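Local coordinates for hdh assembly factor Kustc1130 (Kuenenia stuttgartiensis, PDB 6HIF), which probably acts as an assembly factor for hydrazine dehydrogenase, the multihaem enzyme complex with which it is bound in the crystal, at residues V65-V77 with S84-I96. Numbering follows the deposited sequence.
With SO4 (sulfate ion), chain B; SO4 (sulfate ion), chain C.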
ATOM      1  N   VAL Y  65     -50.232  45.151  30.057  1.00 44.40           N
ATOM      2  CA  VAL Y  65     -48.784  45.144  30.202  1.00 45.29           C
ATOM      3  C   VAL Y  65     -48.219  46.337  29.431  1.00 45.37           C
ATOM      4  O   VAL Y  65     -48.508  46.510  28.249  1.00 43.95           O
ATOM      5  CB  VAL Y  65     -48.164  43.809  29.734  1.00 43.80           C
ATOM      6  CG1 VAL Y  65     -46.686  43.707  30.085  1.00 41.64           C
ATOM      7  CG2 VAL Y  65     -48.922  42.603  30.267  1.00 42.79           C
ATOM      8  N   PHE Y  66     -47.415  47.155  30.117  1.00 47.02           N
ATOM      9  CA  PHE Y  66     -46.818  48.339  29.524  1.00 49.55           C
ATOM     10  C   PHE Y  66     -45.298  48.215  29.538  1.00 52.30           C
ATOM     11  O   PHE Y  66     -44.714  47.824  30.549  1.00 53.18           O
ATOM     12  CB  PHE Y  66     -47.241  49.589  30.296  1.00 50.67           C
ATOM     13  CG  PHE Y  66     -48.728  49.812  30.354  1.00 53.89           C
ATOM     14  CD1 PHE Y  66     -49.385  50.480  29.331  1.00 55.89           C
ATOM     15  CD2 PHE Y  66     -49.472  49.351  31.428  1.00 54.95           C
ATOM     16  CE1 PHE Y  66     -50.756  50.680  29.382  1.00 57.72           C
ATOM     17  CE2 PHE Y  66     -50.844  49.551  31.479  1.00 56.46           C
ATOM     18  CZ  PHE Y  66     -51.482  50.216  30.456  1.00 57.90           C
ATOM     19  N   GLU Y  67     -44.678  48.555  28.401  1.00 54.59           N
ATOM     20  CA  GLU Y  67     -43.232  48.666  28.298  1.00 57.38           C
ATOM     21  C   GLU Y  67     -42.865  50.149  28.285  1.00 55.41           C
ATOM     22  O   GLU Y  67     -43.213  50.861  27.348  1.00 55.83           O
ATOM     23  CB  GLU Y  67     -42.739  47.935  27.048  1.00 59.78           C
ATOM     24  CG  GLU Y  67     -41.278  47.537  27.115  1.00 67.33           C
ATOM     25  CD  GLU Y  67     -40.671  47.127  25.781  1.00 74.01           C
ATOM     26  OE1 GLU Y  67     -40.708  47.940  24.831  1.00 75.73           O
ATOM     27  OE2 GLU Y  67     -40.162  45.993  25.694  1.00 79.38           O
ATOM     28  N   LEU Y  68     -42.179  50.602  29.342  1.00 53.95           N
ATOM     29  CA  LEU Y  68     -41.966  52.023  29.576  1.00 55.18           C
ATOM     30  C   LEU Y  68     -40.482  52.314  29.779  1.00 57.61           C
ATOM     31  O   LEU Y  68     -39.755  51.490  30.328  1.00 58.94           O
ATOM     32  CB  LEU Y  68     -42.749  52.438  30.824  1.00 54.07           C
ATOM     33  CG  LEU Y  68     -44.250  52.165  30.804  1.00 55.11           C
ATOM     34  CD1 LEU Y  68     -44.803  52.167  32.221  1.00 55.04           C
ATOM     35  CD2 LEU Y  68     -44.986  53.177  29.937  1.00 54.67           C
ATOM     36  N   ARG Y  69     -40.059  53.513  29.351  1.00 58.19           N
ATOM     37  CA  ARG Y  69     -38.730  54.031  29.635  1.00 59.39           C
ATOM     38  C   ARG Y  69     -38.658  54.428  31.107  1.00 56.15           C
ATOM     39  O   ARG Y  69     -39.678  54.764  31.703  1.00 56.03           O
ATOM     40  CB  ARG Y  69     -38.417  55.230  28.733  1.00 64.18           C
ATOM     41  CG  ARG Y  69     -38.130  54.865  27.283  1.00 72.14           C
ATOM     42  CD  ARG Y  69     -37.635  56.038  26.453  1.00 78.20           C
ATOM     43  NE  ARG Y  69     -38.566  57.161  26.423  1.00 84.30           N
ATOM     44  CZ  ARG Y  69     -39.558  57.311  25.546  1.00 87.86           C
ATOM     45  NH1 ARG Y  69     -39.753  56.407  24.599  1.00 91.17           N
ATOM     46  NH2 ARG Y  69     -40.353  58.362  25.621  1.00 86.70           N
ATOM     47  N   PRO Y  70     -37.466  54.393  31.748  1.00 54.22           N
ATOM     48  CA  PRO Y  70     -37.329  54.807  33.146  1.00 53.28           C
ATOM     49  C   PRO Y  70     -37.959  56.171  33.414  1.00 53.34           C
ATOM     50  O   PRO Y  70     -37.915  57.053  32.561  1.00 56.15           O
ATOM     51  CB  PRO Y  70     -35.806  54.895  33.332  1.00 53.60           C
ATOM     52  CG  PRO Y  70     -35.256  53.873  32.362  1.00 53.30           C
ATOM     53  CD  PRO Y  70     -36.191  53.932  31.171  1.00 54.45           C
ATOM     54  N   GLY Y  71     -38.551  56.320  34.604  1.00 53.12           N
ATOM     55  CA  GLY Y  71     -39.166  57.570  35.021  1.00 53.37           C
ATOM     56  C   GLY Y  71     -40.340  57.340  35.969  1.00 53.05           C
ATOM     57  O   GLY Y  71     -40.694  56.200  36.255  1.00 53.65           O
ATOM     58  N   THR Y  72     -40.930  58.440  36.450  1.00 53.21           N
ATOM     59  CA  THR Y  72     -42.090  58.393  37.327  1.00 52.66           C
ATOM     60  C   THR Y  72     -43.361  58.538  36.491  1.00 53.29           C
ATOM     61  O   THR Y  72     -43.439  59.399  35.619  1.00 57.30           O
ATOM     62  CB  THR Y  72     -41.973  59.444  38.438  1.00 52.04           C
ATOM     63  OG1 THR Y  72     -40.720  59.237  39.089  1.00 50.38           O
ATOM     64  CG2 THR Y  72     -43.094  59.369  39.453  1.00 52.36           C
ATOM     65  N   TYR Y  73     -44.348  57.679  36.767  1.00 53.21           N
ATOM     66  CA  TYR Y  73     -45.578  57.613  35.995  1.00 53.57           C
ATOM     67  C   TYR Y  73     -46.778  57.638  36.937  1.00 56.31           C
ATOM     68  O   TYR Y  73     -46.660  57.294  38.112  1.00 60.46           O
ATOM     69  CB  TYR Y  73     -45.617  56.331  35.159  1.00 52.52           C
ATOM     70  CG  TYR Y  73     -44.617  56.266  34.035  1.00 53.81           C
ATOM     71  CD1 TYR Y  73     -43.317  55.831  34.249  1.00 54.12           C
ATOM     72  CD2 TYR Y  73     -44.973  56.631  32.746  1.00 55.00           C
ATOM     73  CE1 TYR Y  73     -42.395  55.772  33.215  1.00 54.15           C
ATOM     74  CE2 TYR Y  73     -44.066  56.570  31.699  1.00 54.60           C
ATOM     75  CZ  TYR Y  73     -42.772  56.139  31.934  1.00 53.32           C
ATOM     76  OH  TYR Y  73     -41.876  56.077  30.907  1.00 51.61           O
ATOM     77  N   ALA Y  74     -47.933  58.046  36.397  1.00 56.61           N
ATOM     78  CA  ALA Y  74     -49.196  57.985  37.114  1.00 55.19           C
ATOM     79  C   ALA Y  74     -50.107  56.950  36.454  1.00 56.00           C
ATOM     80  O   ALA Y  74     -50.464  57.078  35.282  1.00 54.41           O
ATOM     81  CB  ALA Y  74     -49.831  59.354  37.162  1.00 52.22           C
ATOM     82  N   ILE Y  75     -50.450  55.904  37.218  1.00 56.07           N
ATOM     83  CA  ILE Y  75     -51.375  54.877  36.766  1.00 56.83           C
ATOM     84  C   ILE Y  75     -52.782  55.304  37.174  1.00 58.79           C
ATOM     85  O   ILE Y  75     -53.012  55.680  38.324  1.00 58.97           O
ATOM     86  CB  ILE Y  75     -51.013  53.490  37.343  1.00 56.16           C
ATOM     87  CG1 ILE Y  75     -49.542  53.135  37.119  1.00 56.53           C
ATOM     88  CG2 ILE Y  75     -51.936  52.411  36.794  1.00 55.86           C
ATOM     89  CD1 ILE Y  75     -49.037  52.028  38.017  1.00 56.98           C
ATOM     90  N   SER Y  76     -53.709  55.254  36.212  1.00 59.86           N
ATOM     91  CA  SER Y  76     -55.112  55.518  36.482  1.00 59.75           C
ATOM     92  C   SER Y  76     -55.977  54.475  35.780  1.00 60.15           C
ATOM     93  O   SER Y  76     -55.834  54.248  34.578  1.00 58.24           O
ATOM     94  CB  SER Y  76     -55.492  56.922  36.093  1.00 59.41           C
ATOM     95  OG  SER Y  76     -55.301  57.131  34.704  1.00 57.03           O
ATOM     96  N   VAL Y  77     -56.860  53.843  36.560  1.00 62.43           N
ATOM     97  CA  VAL Y  77     -57.784  52.846  36.047  1.00 64.36           C
ATOM     98  C   VAL Y  77     -59.198  53.418  36.118  1.00 64.74           C
ATOM     99  O   VAL Y  77     -59.684  53.747  37.198  1.00 63.33           O
ATOM    100  CB  VAL Y  77     -57.659  51.513  36.814  1.00 62.64           C
ATOM    101  CG1 VAL Y  77     -58.589  50.446  36.255  1.00 63.32           C
ATOM    102  CG2 VAL Y  77     -56.226  51.004  36.836  1.00 62.20           C
ATOM    103  N   SER Y  84     -62.763  54.779  39.901  1.00 65.41           N
ATOM    104  CA  SER Y  84     -61.394  55.055  39.493  1.00 65.56           C
ATOM    105  C   SER Y  84     -60.412  54.640  40.585  1.00 64.77           C
ATOM    106  O   SER Y  84     -60.735  54.683  41.771  1.00 66.63           O
ATOM    107  CB  SER Y  84     -61.216  56.503  39.099  1.00 65.11           C
ATOM    108  OG  SER Y  84     -61.494  57.373  40.186  1.00 66.75           O
ATOM    109  N   ALA Y  85     -59.215  54.228  40.155  1.00 63.47           N
ATOM    110  CA  ALA Y  85     -58.114  53.929  41.056  1.00 65.04           C
ATOM    111  C   ALA Y  85     -56.841  54.571  40.514  1.00 64.79           C
ATOM    112  O   ALA Y  85     -56.610  54.564  39.304  1.00 61.99           O
ATOM    113  CB  ALA Y  85     -57.962  52.435  41.211  1.00 67.13           C
ATOM    114  N   HIS Y  86     -56.027  55.125  41.424  1.00 64.92           N
ATOM    115  CA  HIS Y  86     -54.818  55.849  41.060  1.00 64.29           C
ATOM    116  C   HIS Y  86     -53.628  55.339  41.869  1.00 61.56           C
ATOM    117  O   HIS Y  86     -53.765  55.016  43.046  1.00 60.86           O
ATOM    118  CB  HIS Y  86     -55.011  57.361  41.254  1.00 65.69           C
ATOM    119  CG  HIS Y  86     -56.139  57.931  40.462  1.00 66.12           C
ATOM    120  ND1 HIS Y  86     -57.398  58.119  40.997  1.00 68.19           N
ATOM    121  CD2 HIS Y  86     -56.208  58.346  39.179  1.00 66.19           C
ATOM    122  CE1 HIS Y  86     -58.195  58.629  40.080  1.00 68.73           C
ATOM    123  NE2 HIS Y  86     -57.487  58.777  38.955  1.00 67.79           N
ATOM    124  N   LYS Y  87     -52.463  55.276  41.214  1.00 61.11           N
ATOM    125  CA  LYS Y  87     -51.208  54.952  41.874  1.00 62.05           C
ATOM    126  C   LYS Y  87     -50.045  55.553  41.087  1.00 61.59           C
ATOM    127  O   LYS Y  87     -49.987  55.440  39.863  1.00 59.77           O
ATOM    128  CB  LYS Y  87     -51.037  53.438  42.038  1.00 62.94           C
ATOM    129  CG  LYS Y  87     -50.125  53.025  43.184  1.00 65.43           C
ATOM    130  CD  LYS Y  87     -49.605  51.615  43.074  1.00 68.56           C
ATOM    131  CE  LYS Y  87     -48.654  51.264  44.199  1.00 70.96           C
ATOM    132  NZ  LYS Y  87     -47.872  50.043  43.890  1.00 75.13           N
ATOM    133  N   GLU Y  88     -49.120  56.194  41.812  1.00 62.05           N
ATOM    134  CA  GLU Y  88     -47.925  56.768  41.217  1.00 62.88           C
ATOM    135  C   GLU Y  88     -46.758  55.814  41.445  1.00 60.94           C
ATOM    136  O   GLU Y  88     -46.577  55.299  42.547  1.00 63.74           O
ATOM    137  CB  GLU Y  88     -47.643  58.148  41.813  1.00 67.92           C
ATOM    138  CG  GLU Y  88     -46.745  59.008  40.943  1.00 73.79           C
ATOM    139  CD  GLU Y  88     -46.355  60.329  41.581  1.00 82.45           C
ATOM    140  OE1 GLU Y  88     -47.267  61.074  42.009  1.00 86.39           O
ATOM    141  OE2 GLU Y  88     -45.139  60.605  41.660  1.00 84.82           O
ATOM    142  N   VAL Y  89     -45.974  55.586  40.387  1.00 58.27           N
ATOM    143  CA  VAL Y  89     -44.939  54.565  40.391  1.00 57.53           C
ATOM    144  C   VAL Y  89     -43.674  55.132  39.750  1.00 55.82           C
ATOM    145  O   VAL Y  89     -43.740  55.728  38.677  1.00 55.53           O
ATOM    146  CB  VAL Y  89     -45.436  53.286  39.682  1.00 58.08           C
ATOM    147  CG1 VAL Y  89     -44.304  52.443  39.115  1.00 58.43           C
ATOM    148  CG2 VAL Y  89     -46.323  52.450  40.592  1.00 58.55           C
ATOM    149  N   SER Y  90     -42.533  54.943  40.432  1.00 53.77           N
ATOM    150  CA  SER Y  90     -41.221  55.315  39.917  1.00 51.27           C
ATOM    151  C   SER Y  90     -40.484  54.072  39.422  1.00 49.16           C
ATOM    152  O   SER Y  90     -40.166  53.184  40.206  1.00 48.87           O
ATOM    153  CB  SER Y  90     -40.413  56.040  40.960  1.00 51.92           C
ATOM    154  OG  SER Y  90     -40.947  57.331  41.213  1.00 55.25           O
ATOM    155  N   LEU Y  91     -40.210  54.026  38.115  1.00 48.50           N
ATOM    156  CA  LEU Y  91     -39.597  52.865  37.492  1.00 48.13           C
ATOM    157  C   LEU Y  91     -38.161  53.189  37.094  1.00 50.60           C
ATOM    158  O   LEU Y  91     -37.893  54.226  36.494  1.00 51.56           O
ATOM    159  CB  LEU Y  91     -40.422  52.455  36.268  1.00 46.09           C
ATOM    160  CG  LEU Y  91     -41.798  51.865  36.564  1.00 45.10           C
ATOM    161  CD1 LEU Y  91     -42.603  51.708  35.282  1.00 44.85           C
ATOM    162  CD2 LEU Y  91     -41.675  50.535  37.289  1.00 43.99           C
ATOM    163  N   GLU Y  92     -37.252  52.273  37.438  1.00 54.52           N
ATOM    164  CA  GLU Y  92     -35.847  52.361  37.071  1.00 56.49           C
ATOM    165  C   GLU Y  92     -35.629  51.568  35.786  1.00 55.76           C
ATOM    166  O   GLU Y  92     -36.579  51.064  35.193  1.00 57.42           O
ATOM    167  CB  GLU Y  92     -34.976  51.792  38.193  1.00 61.15           C
ATOM    168  CG  GLU Y  92     -35.097  52.542  39.507  1.00 65.82           C
ATOM    169  CD  GLU Y  92     -34.433  53.907  39.497  1.00 71.51           C
ATOM    170  OE1 GLU Y  92     -35.148  54.909  39.682  1.00 73.45           O
ATOM    171  OE2 GLU Y  92     -33.202  53.964  39.301  1.00 78.65           O
ATOM    172  N   GLU Y  93     -34.364  51.450  35.374  1.00 55.56           N
ATOM    173  CA  GLU Y  93     -34.000  50.707  34.180  1.00 54.04           C
ATOM    174  C   GLU Y  93     -34.178  49.214  34.440  1.00 52.92           C
ATOM    175  O   GLU Y  93     -33.680  48.689  35.433  1.00 52.61           O
ATOM    176  CB  GLU Y  93     -32.559  51.030  33.787  1.00 56.70           C
ATOM    177  CG  GLU Y  93     -32.095  50.304  32.537  1.00 58.29           C
ATOM    178  CD  GLU Y  93     -30.615  50.433  32.219  1.00 60.02           C
ATOM    179  OE1 GLU Y  93     -30.159  49.743  31.286  1.00 61.50           O
ATOM    180  OE2 GLU Y  93     -29.919  51.220  32.903  1.00 59.27           O
ATOM    181  N   GLY Y  94     -34.910  48.554  33.536  1.00 54.08           N
ATOM    182  CA  GLY Y  94     -35.081  47.109  33.540  1.00 52.99           C
ATOM    183  C   GLY Y  94     -35.857  46.598  34.751  1.00 51.49           C
ATOM    184  O   GLY Y  94     -35.625  45.480  35.203  1.00 54.82           O
ATOM    185  N   ASN Y  95     -36.778  47.421  35.267  1.00 48.18           N
ATOM    186  CA  ASN Y  95     -37.625  47.039  36.386  1.00 44.54           C
ATOM    187  C   ASN Y  95     -38.803  46.219  35.869  1.00 43.05           C
ATOM    188  O   ASN Y  95     -39.292  46.456  34.768  1.00 43.05           O
ATOM    189  CB  ASN Y  95     -38.134  48.259  37.159  1.00 44.32           C
ATOM    190  CG  ASN Y  95     -37.128  48.830  38.137  1.00 43.81           C
ATOM    191  OD1 ASN Y  95     -35.944  48.506  38.084  1.00 45.41           O
ATOM    192  ND2 ASN Y  95     -37.589  49.685  39.035  1.00 41.86           N
ATOM    193  N   ILE Y  96     -39.237  45.244  36.675  1.00 41.18           N
ATOM    194  CA  ILE Y  96     -40.481  44.533  36.426  1.00 38.60           C
ATOM    195  C   ILE Y  96     -41.345  44.663  37.677  1.00 39.18           C
ATOM    196  O   ILE Y  96     -40.919  44.291  38.770  1.00 40.23           O
ATOM    197  CB  ILE Y  96     -40.236  43.065  36.023  1.00 37.42           C
ATOM    198  CG1 ILE Y  96     -39.440  42.964  34.719  1.00 37.89           C
ATOM    199  CG2 ILE Y  96     -41.554  42.312  35.920  1.00 38.25           C
ATOM    200  CD1 ILE Y  96     -38.756  41.637  34.507  1.00 37.68           C
TER
HETATM  201  S   SO4 B 202     -57.602  56.543  44.238  1.00132.95           S
HETATM  202  O1  SO4 B 202     -58.146  56.626  45.612  1.00130.86           O
HETATM  203  O2  SO4 B 202     -56.766  55.329  44.102  1.00132.47           O
HETATM  204  O3  SO4 B 202     -58.712  56.475  43.260  1.00130.35           O
HETATM  205  O4  SO4 B 202     -56.777  57.744  43.981  1.00136.11           O
HETATM  206  S   SO4 C 201     -57.204  60.491  34.865  1.00137.39           S
HETATM  207  O1  SO4 C 201     -56.901  59.556  33.758  1.00137.31           O
HETATM  208  O2  SO4 C 201     -57.191  59.772  36.156  1.00136.27           O
HETATM  209  O3  SO4 C 201     -56.180  61.560  34.897  1.00136.71           O
HETATM  210  O4  SO4 C 201     -58.547  61.081  34.656  1.00141.09           O
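Ile75 and Val89 meet on the inner face of a beta hairpin, antiparallel strands 71-79 and 83-91, which illustrates how one ladder of backbone bonds can serve two very different faces. Eight N-H···O=C bonds alternate between the strands, from the Gly71–Leu91 pair to the Val77–Ala85 pair. On the packed face, Ile75 CD1 lies 3.8 Å from Val89 CG2, and Leu33, Leu97 and Leu101 of the facing sheet close over this layer, an interior consistent with a beta-sandwich. The packing continues at Leu91, whose CD1 reaches Leu68 CD1 at 3.8 Å. That same Leu68 methyl sits over the centre of one face of the Tyr73 ring, while Tyr73 OH gives a 2.7 Å hydrogen bond to Arg69 O at the ring edge. With its four-residue span and its Leu-Arg-Pro-Gly-Thr-Tyr sequence, this is a tyrosine corner, pinning the turn from strand 63-68 into the hairpin. Pro70 CG rests alongside Glu93 CA.

The outer face is polar and looser. Thr72 OG1 and Ser90 OG share a 2.9 Å hydrogen bond across a non-hydrogen-bonded pair, and the extended Glu88 chain angles over Thr72 CG2. Farther along, the His86 ring lies between two sulfates, probably from the crystallisation liquor. Both ring nitrogens donate, as would suit a protonated imidazole. One sulfate also takes the backbone N-H of His86; the other accepts a hydrogen bond from His86 NE2, and Ser76 OG, set between its backbone N and carbonyl carbon (chi1 61°), reaches O1 of that same ion at 3.1 Å.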